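Local coordinates for 3-dehydroquinate dehydratase (Zymomonas mobilis subsp. mobilis, PDB 6SMF), which probably catalyses the trans-dehydration of 3-dehydroquinate to 3-dehydroshikimate through an enolate intermediate, the third step of chorismate biosynthesis, as a type II enzyme built of twelve subunits, at residues A[90-93]-A[94-98]; A[55-59]-A[60-64]; A[121-124]-A[125-129]. All coordinates share one frame; numbering follows the deposited sequence.

Contact 1: A[90-93]-A[94-98]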
ATOM      1  N   VAL A  90      16.180   2.179 -13.323  1.00 57.64           N
ATOM      2  CA  VAL A  90      15.322   2.226 -14.524  1.00 58.56           C
ATOM      3  C   VAL A  90      16.213   2.473 -15.739  1.00 60.60           C
ATOM      4  O   VAL A  90      15.932   1.888 -16.814  1.00 55.24           O
ATOM      5  CB  VAL A  90      14.238   3.296 -14.405  1.00 62.05           C
ATOM      6  CG1 VAL A  90      13.416   3.380 -15.676  1.00 64.46           C
ATOM      7  CG2 VAL A  90      13.317   3.017 -13.215  1.00 62.01           C
ATOM      8  N   ALA A  91      17.295   3.232 -15.580  1.00 57.94           N
ATOM      9  CA  ALA A  91      18.124   3.619 -16.743  1.00 60.63           C
ATOM     10  C   ALA A  91      18.863   2.382 -17.257  1.00 60.93           C
ATOM     11  O   ALA A  91      18.976   2.274 -18.518  1.00 61.16           O
ATOM     12  CB  ALA A  91      19.058   4.740 -16.369  1.00 64.65           C
ATOM     13  N   ILE A  92      19.325   1.484 -16.354  1.00 55.36           N
ATOM     14  CA  ILE A  92      19.975   0.217 -16.797  1.00 60.40           C
ATOM     15  C   ILE A  92      18.934  -0.697 -17.451  1.00 64.38           C
ATOM     16  O   ILE A  92      19.260  -1.366 -18.428  1.00 62.00           O
ATOM     17  CB  ILE A  92      20.737  -0.455 -15.658  1.00 62.38           C
ATOM     18  CG1 ILE A  92      22.049   0.291 -15.407  1.00 67.26           C
ATOM     19  CG2 ILE A  92      21.013  -1.926 -15.924  1.00 59.00           C
ATOM     20  CD1 ILE A  92      22.622  -0.010 -14.034  1.00 67.93           C
ATOM     21  N   TYR A  93      17.700  -0.696 -16.938  1.00 65.47           N
ATOM     22  CA  TYR A  93      16.592  -1.507 -17.493  1.00 62.56           C
ATOM     23  C   TYR A  93      16.401  -1.065 -18.951  1.00 67.17           C
ATOM     24  O   TYR A  93      16.304  -1.918 -19.834  1.00 69.12           O
ATOM     25  CB  TYR A  93      15.350  -1.377 -16.604  1.00 56.96           C
ATOM     26  CG  TYR A  93      14.047  -1.719 -17.270  1.00 55.12           C
ATOM     27  CD1 TYR A  93      13.528  -2.994 -17.251  1.00 56.45           C
ATOM     28  CD2 TYR A  93      13.317  -0.741 -17.918  1.00 56.19           C
ATOM     29  CE1 TYR A  93      12.322  -3.304 -17.880  1.00 60.52           C
ATOM     30  CE2 TYR A  93      12.123  -1.024 -18.537  1.00 58.35           C
ATOM     31  CZ  TYR A  93      11.609  -2.300 -18.529  1.00 60.56           C
ATOM     32  OH  TYR A  93      10.422  -2.418 -19.219  1.00 63.24           O
ATOM     33  N   ASP A  94      16.374   0.245 -19.193  1.00 64.20           N
ATOM     34  CA  ASP A  94      16.103   0.815 -20.537  1.00 62.93           C
ATOM     35  C   ASP A  94      17.290   0.518 -21.467  1.00 67.32           C
ATOM     36  O   ASP A  94      17.023   0.170 -22.660  1.00 68.83           O
ATOM     37  CB  ASP A  94      15.815   2.307 -20.429  1.00 62.53           C
ATOM     38  CG  ASP A  94      14.353   2.593 -20.212  1.00 64.90           C
ATOM     39  OD1 ASP A  94      13.519   1.701 -20.528  1.00 65.48           O
ATOM     40  OD2 ASP A  94      14.047   3.723 -19.833  1.00 69.63           O
ATOM     41  N   ALA A  95      18.525   0.635 -20.959  1.00 60.76           N
ATOM     42  CA  ALA A  95      19.747   0.311 -21.730  1.00 65.73           C
ATOM     43  C   ALA A  95      19.675  -1.133 -22.239  1.00 63.35           C
ATOM     44  O   ALA A  95      19.792  -1.331 -23.443  1.00 72.31           O
ATOM     45  CB  ALA A  95      20.976   0.532 -20.897  1.00 65.55           C
ATOM     46  N   ILE A  96      19.394  -2.090 -21.368  1.00 62.60           N
ATOM     47  CA  ILE A  96      19.260  -3.529 -21.736  1.00 63.58           C
ATOM     48  C   ILE A  96      18.173  -3.682 -22.798  1.00 68.12           C
ATOM     49  O   ILE A  96      18.434  -4.293 -23.845  1.00 72.02           O
ATOM     50  CB  ILE A  96      18.970  -4.382 -20.511  1.00 58.20           C
ATOM     51  CG1 ILE A  96      20.121  -4.327 -19.525  1.00 59.36           C
ATOM     52  CG2 ILE A  96      18.654  -5.797 -20.928  1.00 59.30           C
ATOM     53  CD1 ILE A  96      19.690  -4.688 -18.120  1.00 61.22           C
ATOM     54  N   ARG A  97      17.018  -3.077 -22.575  1.00 67.77           N
ATOM     55  CA  ARG A  97      15.920  -3.191 -23.552  1.00 70.18           C
ATOM     56  C   ARG A  97      16.258  -2.530 -24.897  1.00 71.07           C
ATOM     57  O   ARG A  97      15.807  -3.073 -25.938  1.00 67.52           O
ATOM     58  CB  ARG A  97      14.651  -2.681 -22.905  1.00 72.09           C
ATOM     59  CG  ARG A  97      14.059  -3.764 -22.021  1.00 76.76           C
ATOM     60  CD  ARG A  97      12.667  -3.456 -21.549  1.00 87.40           C
ATOM     61  NE  ARG A  97      11.623  -3.930 -22.464  1.00 94.70           N
ATOM     62  CZ  ARG A  97      10.660  -3.169 -22.975  1.00100.49           C
ATOM     63  NH1 ARG A  97      10.600  -1.881 -22.682  1.00105.35           N
ATOM     64  NH2 ARG A  97       9.801  -3.676 -23.843  1.00110.82           N
ATOM     65  N   ALA A  98      17.025  -1.435 -24.905  1.00 70.74           N
ATOM     66  CA  ALA A  98      17.315  -0.654 -26.145  1.00 72.09           C
ATOM     67  C   ALA A  98      18.321  -1.414 -27.015  1.00 74.82           C
ATOM     68  O   ALA A  98      18.160  -1.382 -28.222  1.00 82.30           O
ATOM     69  CB  ALA A  98      17.856   0.704 -25.804  1.00 70.36           C
TER
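Asp94 N, Ala95 N, Ile96 N and Arg97 N bond in turn to the carbonyls of Val90, Ala91, Ile92 and Tyr93, the i to i+4 pattern of an alpha-helix. This helix, 90-98, lies in the crossover of a beta-alpha-beta unit between parallel strands 77-81 and 103-107. The straightest of the four bonds is Ile96 N to Ile92 O, at 173°. One turn apart, Ile92 and Ile96 meet through Ile92 CG2 and Ile96 CD1, 3.8 Å from each other. Both also pack on Leu80 of strand 77-81. Tyr93 and Arg97 extend alongside each other in one direction. Tyr93 CG is anti to the backbone N (chi1 159°), which lays the ring beside the Arg97 chain. Arg97 bends at chi3, and its CD lies 3.4 Å from Tyr93 CZ. Tyr93 OH is hydrogen-bonded to Glu115 of the second subunit, which also makes a long, weak ion pair with Arg97. Asp94 is predicted to bind substrate. Its OD1 forms a salt bridge with Arg118 of the second subunit, another predicted substrate-binding residue. The helix therefore carries polar groups into the subunit interface. The Asp94 carboxylate plane is turned 45° from the Tyr93 ring, and Asp94 OD1 comes within 3.6 Å of Tyr93 CD2.

Contact 2: A[55-59]-A[60-64]. With SO4 (sulfate ion), chain G.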
ATOM      1  N   ARG A  55      35.045  -5.392 -16.496  1.00 79.85           N
ATOM      2  CA  ARG A  55      35.081  -4.001 -16.011  1.00 80.90           C
ATOM      3  C   ARG A  55      34.241  -3.884 -14.729  1.00 81.52           C
ATOM      4  O   ARG A  55      33.311  -4.698 -14.511  1.00 79.35           O
ATOM      5  CB  ARG A  55      34.484  -3.121 -17.107  1.00 84.35           C
ATOM      6  CG  ARG A  55      35.308  -3.148 -18.378  1.00 90.45           C
ATOM      7  CD  ARG A  55      34.867  -2.175 -19.452  1.00 94.79           C
ATOM      8  NE  ARG A  55      35.778  -2.455 -20.566  1.00107.32           N
ATOM      9  CZ  ARG A  55      35.799  -1.824 -21.735  1.00108.91           C
ATOM     10  NH1 ARG A  55      34.944  -0.844 -22.028  1.00105.10           N
ATOM     11  NH2 ARG A  55      36.716  -2.201 -22.593  1.00114.78           N
ATOM     12  N   GLN A  56      34.526  -2.853 -13.945  1.00 78.47           N
ATOM     13  CA  GLN A  56      33.831  -2.543 -12.685  1.00 74.68           C
ATOM     14  C   GLN A  56      33.773  -1.029 -12.575  1.00 73.35           C
ATOM     15  O   GLN A  56      34.740  -0.375 -12.982  1.00 75.18           O
ATOM     16  CB  GLN A  56      34.569  -3.160 -11.497  1.00 74.32           C
ATOM     17  CG  GLN A  56      33.780  -3.075 -10.208  1.00 75.41           C
ATOM     18  CD  GLN A  56      33.989  -1.759  -9.496  1.00 78.67           C
ATOM     19  OE1 GLN A  56      35.072  -1.156  -9.607  1.00 75.04           O
ATOM     20  NE2 GLN A  56      32.953  -1.330  -8.768  1.00 71.09           N
ATOM     21  N   SER A  57      32.681  -0.510 -12.032  1.00 67.16           N
ATOM     22  CA  SER A  57      32.541   0.916 -11.703  1.00 68.36           C
ATOM     23  C   SER A  57      31.514   1.047 -10.590  1.00 67.81           C
ATOM     24  O   SER A  57      30.597   0.189 -10.515  1.00 68.84           O
ATOM     25  CB  SER A  57      32.183   1.721 -12.920  1.00 67.86           C
ATOM     26  OG  SER A  57      31.851   3.064 -12.580  1.00 70.88           O
ATOM     27  N   ASN A  58      31.699   2.065  -9.764  1.00 68.97           N
ATOM     28  CA  ASN A  58      30.722   2.496  -8.741  1.00 70.68           C
ATOM     29  C   ASN A  58      29.695   3.425  -9.400  1.00 71.86           C
ATOM     30  O   ASN A  58      28.788   3.877  -8.683  1.00 72.67           O
ATOM     31  CB  ASN A  58      31.419   3.091  -7.515  1.00 71.01           C
ATOM     32  CG  ASN A  58      32.430   2.118  -6.932  1.00 75.85           C
ATOM     33  OD1 ASN A  58      32.153   0.913  -6.893  1.00 71.99           O
ATOM     34  ND2 ASN A  58      33.620   2.609  -6.542  1.00 77.40           N
ATOM     35  N   HIS A  59      29.802   3.692 -10.711  1.00 72.51           N
ATOM     36  CA  HIS A  59      28.960   4.710 -11.406  1.00 72.57           C
ATOM     37  C   HIS A  59      27.913   4.010 -12.264  1.00 71.78           C
ATOM     38  O   HIS A  59      28.272   3.221 -13.158  1.00 70.74           O
ATOM     39  CB  HIS A  59      29.799   5.691 -12.238  1.00 73.41           C
ATOM     40  CG  HIS A  59      30.795   6.460 -11.431  1.00 74.16           C
ATOM     41  ND1 HIS A  59      30.661   7.816 -11.182  1.00 75.26           N
ATOM     42  CD2 HIS A  59      31.923   6.070 -10.792  1.00 74.38           C
ATOM     43  CE1 HIS A  59      31.671   8.216 -10.426  1.00 77.82           C
ATOM     44  NE2 HIS A  59      32.439   7.154 -10.160  1.00 76.86           N
ATOM     45  N   GLU A  60      26.651   4.322 -11.998  1.00 69.24           N
ATOM     46  CA  GLU A  60      25.488   3.834 -12.775  1.00 66.41           C
ATOM     47  C   GLU A  60      25.726   4.166 -14.253  1.00 69.71           C
ATOM     48  O   GLU A  60      25.547   3.285 -15.127  1.00 67.35           O
ATOM     49  CB  GLU A  60      24.271   4.526 -12.177  1.00 64.24           C
ATOM     50  CG  GLU A  60      22.968   4.175 -12.850  1.00 64.04           C
ATOM     51  CD  GLU A  60      21.812   4.825 -12.100  1.00 66.11           C
ATOM     52  OE1 GLU A  60      20.645   4.341 -12.319  1.00 62.11           O
ATOM     53  OE2 GLU A  60      22.106   5.822 -11.284  1.00 65.51           O
ATOM     54  N   GLY A  61      26.126   5.411 -14.523  1.00 70.66           N
ATOM     55  CA  GLY A  61      26.368   5.874 -15.890  1.00 73.97           C
ATOM     56  C   GLY A  61      27.392   5.010 -16.620  1.00 75.87           C
ATOM     57  O   GLY A  61      27.221   4.787 -17.867  1.00 78.62           O
ATOM     58  N   ALA A  62      28.453   4.569 -15.931  1.00 74.34           N
ATOM     59  CA  ALA A  62      29.485   3.711 -16.556  1.00 74.22           C
ATOM     60  C   ALA A  62      28.847   2.412 -17.069  1.00 69.20           C
ATOM     61  O   ALA A  62      29.109   2.036 -18.207  1.00 71.31           O
ATOM     62  CB  ALA A  62      30.630   3.472 -15.621  1.00 78.14           C
ATOM     63  N   LEU A  63      27.989   1.765 -16.296  1.00 68.31           N
ATOM     64  CA  LEU A  63      27.364   0.482 -16.718  1.00 66.16           C
ATOM     65  C   LEU A  63      26.540   0.705 -17.986  1.00 67.38           C
ATOM     66  O   LEU A  63      26.548  -0.170 -18.880  1.00 67.70           O
ATOM     67  CB  LEU A  63      26.533  -0.073 -15.571  1.00 62.38           C
ATOM     68  CG  LEU A  63      27.351  -0.357 -14.317  1.00 64.10           C
ATOM     69  CD1 LEU A  63      26.471  -0.754 -13.172  1.00 64.68           C
ATOM     70  CD2 LEU A  63      28.348  -1.445 -14.570  1.00 67.62           C
ATOM     71  N   ILE A  64      25.885   1.854 -18.091  1.00 68.33           N
ATOM     72  CA  ILE A  64      25.040   2.162 -19.279  1.00 68.40           C
ATOM     73  C   ILE A  64      25.972   2.384 -20.482  1.00 74.61           C
ATOM     74  O   ILE A  64      25.758   1.694 -21.524  1.00 72.29           O
ATOM     75  CB  ILE A  64      24.108   3.340 -18.987  1.00 67.08           C
ATOM     76  CG1 ILE A  64      23.104   2.973 -17.880  1.00 68.03           C
ATOM     77  CG2 ILE A  64      23.429   3.785 -20.249  1.00 64.11           C
ATOM     78  CD1 ILE A  64      22.563   4.162 -17.107  1.00 65.58           C
TER
HETATM   79  S   SO4 G 203      27.200   8.955 -12.154  1.00 98.64           S
HETATM   80  O1  SO4 G 203      28.403   9.592 -12.669  1.00 87.41           O
HETATM   81  O2  SO4 G 203      26.126   9.937 -12.198  1.00 81.01           O
HETATM   82  O3  SO4 G 203      26.877   7.763 -12.995  1.00 72.87           O
HETATM   83  O4  SO4 G 203      27.428   8.563 -10.752  1.00 87.81           O
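A sulfate site on the threefold arrangement of subunits lies at the N-terminus of helix 60-72, with His59 at the N-cap position. Gly61 N gives a hydrogen bond of 2.9 Å to sulfate O3. His59 ND1 reaches sulfate O1 at 3.2 Å; the bond is nearly straight, at 169°, and O1 lies in the ring plane at its edge. A second bond from ND1, to O4, is weak. His59 and Gly61 of the second and third subunits bind the same ion. The other ring nitrogen, His59 NE2, bonds to Asp65 of the third subunit. Before the helix, Ser57 makes an ST turn: its OG accepts from His59 N at 2.8 Å. With OG anti to the backbone N (chi1 171°), the hydroxyl also touches Ala62 CB, 3.3 Å from OG. His59 O takes two weak bonds, from Ala62 N at 3.1 Å and from Leu63 N. Glu60 extends away from the turn, to Ser89. The sulfate probably came from the crystallisation liquor. Three imidazole N-H and three backbone N-H groups surround it, so the pocket suits an anion, and the negative charge would probably be eased by the three helix N-termini.

Contact 3: A[121-124]-A[125-129]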
ATOM      1  N   SER A 121      14.375  -6.405  -9.158  1.00 55.25           N
ATOM      2  CA  SER A 121      15.497  -6.414 -10.112  1.00 57.60           C
ATOM      3  C   SER A 121      15.104  -5.735 -11.438  1.00 57.16           C
ATOM      4  O   SER A 121      14.463  -6.372 -12.294  1.00 52.27           O
ATOM      5  CB  SER A 121      15.984  -7.794 -10.307  1.00 54.77           C
ATOM      6  OG  SER A 121      17.050  -7.736 -11.214  1.00 55.52           O
ATOM      7  N   TYR A 122      15.463  -4.468 -11.600  1.00 57.38           N
ATOM      8  CA  TYR A 122      15.264  -3.751 -12.882  1.00 56.95           C
ATOM      9  C   TYR A 122      16.082  -4.489 -13.954  1.00 58.74           C
ATOM     10  O   TYR A 122      15.586  -4.690 -15.054  1.00 55.21           O
ATOM     11  CB  TYR A 122      15.610  -2.280 -12.754  1.00 53.49           C
ATOM     12  CG  TYR A 122      14.532  -1.441 -12.127  1.00 55.34           C
ATOM     13  CD1 TYR A 122      13.313  -1.239 -12.741  1.00 55.47           C
ATOM     14  CD2 TYR A 122      14.726  -0.861 -10.878  1.00 58.64           C
ATOM     15  CE1 TYR A 122      12.336  -0.420 -12.178  1.00 55.42           C
ATOM     16  CE2 TYR A 122      13.740  -0.104 -10.279  1.00 55.20           C
ATOM     17  CZ  TYR A 122      12.552   0.135 -10.929  1.00 56.35           C
ATOM     18  OH  TYR A 122      11.632   0.954 -10.324  1.00 67.58           O
ATOM     19  N   VAL A 123      17.244  -5.023 -13.621  1.00 58.00           N
ATOM     20  CA  VAL A 123      18.021  -5.820 -14.623  1.00 60.08           C
ATOM     21  C   VAL A 123      17.231  -7.052 -15.052  1.00 60.93           C
ATOM     22  O   VAL A 123      17.046  -7.258 -16.283  1.00 59.98           O
ATOM     23  CB  VAL A 123      19.375  -6.236 -14.065  1.00 59.87           C
ATOM     24  CG1 VAL A 123      20.032  -7.229 -14.987  1.00 64.92           C
ATOM     25  CG2 VAL A 123      20.261  -5.027 -13.823  1.00 62.18           C
ATOM     26  N   GLY A 124      16.780  -7.830 -14.076  1.00 60.95           N
ATOM     27  CA  GLY A 124      16.014  -9.065 -14.312  1.00 62.83           C
ATOM     28  C   GLY A 124      14.761  -8.826 -15.134  1.00 63.09           C
ATOM     29  O   GLY A 124      14.347  -9.736 -15.856  1.00 61.99           O
ATOM     30  N   GLU A 125      14.144  -7.656 -15.000  1.00 59.90           N
ATOM     31  CA  GLU A 125      12.905  -7.341 -15.745  1.00 60.26           C
ATOM     32  C   GLU A 125      13.216  -7.158 -17.244  1.00 63.01           C
ATOM     33  O   GLU A 125      12.293  -7.245 -18.028  1.00 62.67           O
ATOM     34  CB  GLU A 125      12.255  -6.091 -15.157  1.00 58.19           C
ATOM     35  CG  GLU A 125      11.595  -6.388 -13.839  1.00 60.87           C
ATOM     36  CD  GLU A 125      10.917  -5.223 -13.163  1.00 61.36           C
ATOM     37  OE1 GLU A 125      10.335  -4.367 -13.892  1.00 66.66           O
ATOM     38  OE2 GLU A 125      10.955  -5.196 -11.915  1.00 58.41           O
ATOM     39  N   ALA A 126      14.471  -6.921 -17.617  1.00 63.05           N
ATOM     40  CA  ALA A 126      14.858  -6.569 -19.005  1.00 64.22           C
ATOM     41  C   ALA A 126      15.781  -7.624 -19.624  1.00 64.83           C
ATOM     42  O   ALA A 126      15.846  -7.683 -20.850  1.00 66.58           O
ATOM     43  CB  ALA A 126      15.536  -5.250 -18.998  1.00 63.19           C
ATOM     44  N   ALA A 127      16.442  -8.430 -18.789  1.00 62.35           N
ATOM     45  CA  ALA A 127      17.475  -9.373 -19.207  1.00 60.35           C
ATOM     46  C   ALA A 127      16.842 -10.636 -19.770  1.00 62.20           C
ATOM     47  O   ALA A 127      15.644 -10.857 -19.621  1.00 62.89           O
ATOM     48  CB  ALA A 127      18.379  -9.692 -18.051  1.00 65.50           C
ATOM     49  N   LEU A 128      17.670 -11.404 -20.461  1.00 62.31           N
ATOM     50  CA  LEU A 128      17.313 -12.703 -21.022  1.00 65.42           C
ATOM     51  C   LEU A 128      17.063 -13.637 -19.846  1.00 65.06           C
ATOM     52  O   LEU A 128      16.122 -14.454 -19.859  1.00 69.75           O
ATOM     53  CB  LEU A 128      18.495 -13.182 -21.865  1.00 68.04           C
ATOM     54  CG  LEU A 128      18.403 -14.600 -22.408  1.00 74.02           C
ATOM     55  CD1 LEU A 128      17.363 -14.688 -23.508  1.00 75.17           C
ATOM     56  CD2 LEU A 128      19.774 -15.047 -22.915  1.00 81.77           C
ATOM     57  N   GLY A 129      17.952 -13.571 -18.876  1.00 64.35           N
ATOM     58  CA  GLY A 129      18.071 -14.628 -17.857  1.00 65.12           C
ATOM     59  C   GLY A 129      18.909 -14.142 -16.702  1.00 62.96           C
ATOM     60  O   GLY A 129      19.548 -13.082 -16.872  1.00 61.17           O
TER
HETATM   61  O   HOH W   1      11.595  -7.122 -10.165  1.00 56.68           O
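The Tyr122 ring and the Glu125 carboxylate are the flat groups here, and they meet only loosely: Glu125 OE1 approaches the ring obliquely, 4.5 Å from Tyr122 CD1. Tyr122 also packs on Val90 of helix 90-98. The two residues lie on helix 122-126, a short, weakly bonded helix in the crossover of the beta-alpha-beta unit between parallel strands 103-107 and 129-132. Ser121 is its N-cap. Ser121 OG accepts a capping bond of 2.9 Å from Gly124 N and also bonds to Glu105. The Ser121 side chain lies about 5 Å from those of His107, the predicted proton donor, and His87, a predicted substrate binder. Glu125 N bonds to Ser121 O at 3.0 Å. Glu125 CG is anti to its own carbonyl carbon (chi1 -74°), and the extended chain passes back over the first turn, with CG 3.3 Å from Ser121 O. A water joins the carboxylate to the cap: it donates to Glu125 OE2 at 2.7 Å and accepts from Ser121 N. The same OE2 forms a salt bridge with Lys120. Asn110 of the fourth subunit bonds to Gly124 O and Ala127 O. Val123 O takes two backbone donors. Ala127 N comes nearly along the C=O axis at 2.8 Å, whereas Ala126 N, at 2.9 Å, stands 52° out of the carbonyl plane.

Along the chain the order is contact 2, contact 1, contact 3, with none enclosing another. All belong to the flavodoxin-like alpha/beta fold, whose five-stranded parallel sheet has the order 2-1-3-4-5. Contact 1 is in the middle: its centre is about 13 Å from that of contact 2 and about 9 Å from that of contact 3. Ile64 packs on Ala91, Ile92 and Ala95, and Leu63 on Ile92, while Ala126 of helix 122-126 packs on Tyr93, Ile96 and Arg97. Contacts 2 and 3 do not touch; their nearest atoms are about 8 Å apart. Helix 90-98 thus bridges its two neighbours. Each contact also meets other subunits, consistent with the dodecamer.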